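Local atomic coordinates of dihydroxyacetone kinase (Citrobacter freundii, PDB entry 1UN8), a protein that catalyses the ATP-dependent phosphorylation of dihydroxyacetone to dihydroxyacetone phosphate and carries a tightly bound phospholipid inside its all-helical ATP-binding domain. Residues A[455-460]-A[483-488]. Sequence-based numbering, arbitrary orientation.
Sequences EALNTG and PALTSL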
loop_
_atom_site.group_PDB
_atom_site.type_symbol
_atom_site.label_atom_id
_atom_site.label_comp_id
_atom_site.label_asym_id
_atom_site.label_seq_id
_atom_site.Cartn_x
_atom_site.Cartn_y
_atom_site.Cartn_z
ATOM N N GLU A 455 45.578 4.137 27.149
ATOM C CA GLU A 455 44.353 4.924 27.162
ATOM C C GLU A 455 43.677 4.849 25.804
ATOM O O GLU A 455 42.461 4.660 25.714
ATOM C CB GLU A 455 44.662 6.382 27.502
ATOM C CG GLU A 455 44.109 6.819 28.840
ATOM C CD GLU A 455 44.884 7.976 29.441
ATOM O OE1 GLU A 455 44.913 9.068 28.817
ATOM O OE2 GLU A 455 45.458 7.784 30.542
ATOM N N ALA A 456 44.479 4.993 24.752
ATOM C CA ALA A 456 43.969 4.955 23.388
ATOM C C ALA A 456 43.373 3.581 23.075
ATOM O O ALA A 456 42.298 3.485 22.475
ATOM C CB ALA A 456 45.093 5.297 22.402
ATOM N N LEU A 457 44.071 2.527 23.492
ATOM C CA LEU A 457 43.610 1.165 23.257
ATOM C C LEU A 457 42.277 0.920 23.938
ATOM O O LEU A 457 41.431 0.207 23.409
ATOM C CB LEU A 457 44.640 0.151 23.752
ATOM C CG LEU A 457 45.916 0.044 22.907
ATOM C CD1 LEU A 457 46.890 -0.944 23.540
ATOM C CD2 LEU A 457 45.552 -0.395 21.492
ATOM N N ASN A 458 42.091 1.520 25.109
ATOM C CA ASN A 458 40.844 1.376 25.842
ATOM C C ASN A 458 39.729 2.127 25.158
ATOM O O ASN A 458 38.586 1.689 25.183
ATOM C CB ASN A 458 40.989 1.887 27.266
ATOM C CG ASN A 458 41.007 0.765 28.279
ATOM O OD1 ASN A 458 39.991 0.111 28.519
ATOM N ND2 ASN A 458 42.172 0.525 28.871
ATOM N N THR A 459 40.047 3.272 24.558
ATOM C CA THR A 459 39.030 4.034 23.849
ATOM C C THR A 459 38.624 3.194 22.638
ATOM O O THR A 459 37.444 3.137 22.278
ATOM C CB THR A 459 39.570 5.407 23.382
ATOM O OG1 THR A 459 39.799 6.239 24.524
ATOM C CG2 THR A 459 38.572 6.101 22.453
ATOM N N GLY A 460 39.609 2.533 22.029
ATOM C CA GLY A 460 39.335 1.677 20.885
ATOM C C GLY A 460 38.340 0.594 21.278
ATOM O O GLY A 460 37.374 0.306 20.543
ATOM N N PRO A 483 39.867 -7.312 30.042
ATOM C CA PRO A 483 40.636 -7.674 31.233
ATOM C C PRO A 483 42.076 -7.211 31.086
ATOM O O PRO A 483 42.639 -6.610 32.003
ATOM C CB PRO A 483 40.521 -9.198 31.262
ATOM C CG PRO A 483 39.184 -9.442 30.669
ATOM C CD PRO A 483 39.163 -8.493 29.501
ATOM N N ALA A 484 42.650 -7.485 29.914
ATOM C CA ALA A 484 44.026 -7.116 29.615
ATOM C C ALA A 484 44.230 -5.611 29.635
ATOM O O ALA A 484 45.194 -5.123 30.229
ATOM C CB ALA A 484 44.434 -7.679 28.255
ATOM N N LEU A 485 43.332 -4.872 28.992
ATOM C CA LEU A 485 43.470 -3.422 28.952
ATOM C C LEU A 485 43.263 -2.814 30.327
ATOM O O LEU A 485 43.828 -1.764 30.647
ATOM C CB LEU A 485 42.500 -2.807 27.939
ATOM C CG LEU A 485 42.843 -3.159 26.485
ATOM C CD1 LEU A 485 41.962 -2.375 25.543
ATOM C CD2 LEU A 485 44.310 -2.854 26.209
ATOM N N THR A 486 42.462 -3.476 31.148
ATOM C CA THR A 486 42.236 -2.978 32.490
ATOM C C THR A 486 43.486 -3.286 33.312
ATOM O O THR A 486 43.956 -2.446 34.081
ATOM C CB THR A 486 41.014 -3.636 33.128
ATOM O OG1 THR A 486 39.847 -3.274 32.384
ATOM C CG2 THR A 486 40.843 -3.173 34.557
ATOM N N SER A 487 44.035 -4.484 33.135
ATOM C CA SER A 487 45.239 -4.859 33.861
ATOM C C SER A 487 46.345 -3.832 33.597
ATOM O O SER A 487 46.977 -3.331 34.529
ATOM C CB SER A 487 45.710 -6.244 33.427
ATOM O OG SER A 487 46.880 -6.626 34.124
ATOM N N LEU A 488 46.555 -3.514 32.323
ATOM C CA LEU A 488 47.578 -2.562 31.921
ATOM C C LEU A 488 47.319 -1.149 32.432
ATOM O O LEU A 488 48.253 -0.395 32.676
ATOM C CB LEU A 488 47.699 -2.550 30.396
ATOM C CG LEU A 488 48.278 -3.830 29.791
ATOM C CD1 LEU A 488 48.139 -3.819 28.280
ATOM C CD2 LEU A 488 49.735 -3.953 30.189
#
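Asn458 and Leu485 mark the closest approach of two helical segments, 455-460 and 483-488, with their CA atoms 6.3 Å apart. Both are helical: Thr459 N and Gly460 N bond back to Glu455 O and Ala456 O, as Ser487 N and Leu488 N do to Pro483 O and Ala484 O. The second helix is kinked at Pro483, whose N has no hydrogen to give the preceding turn. The interface is small, burying 183 Å² in all, and Leu485 supplies the largest share. Its side chain points at the other helix and divides its two methyls between backbone and side chain: CD1 rests on the carbonyl of Leu457, 3.4 Å from Leu457 O, while CD2 packs against Leu457 CB at 3.9 Å. The two leucine side chains cross at about a right angle. With chi1 at -68°, CG lies beside the backbone N of Leu485 and anti to its carbonyl carbon, and the two methyls reach Leu457 from there. The Asn458 amide lies alongside Leu485 CB, with ND2 3.5 Å from that carbon, and reaches on to Leu485 O at 3.3 Å. The N-H...O angle of 144° makes this a weak, bent hydrogen bond; ND2 also makes a weak bond to Val454 O in its own helix. Leu457 touches the bound phospholipid, so this contact joins part of the lipid pocket wall to the next helix of the eight-helix barrel. Around the pair, helix 430-448 packs Phe439 against Leu457, Leu461 of helix 453-468 adds to the cover on Leu485, helix 495-511 meets Pro483, Ser487 and Leu488, and Phe543 of helix 534-547 touches Ala484 and Leu488.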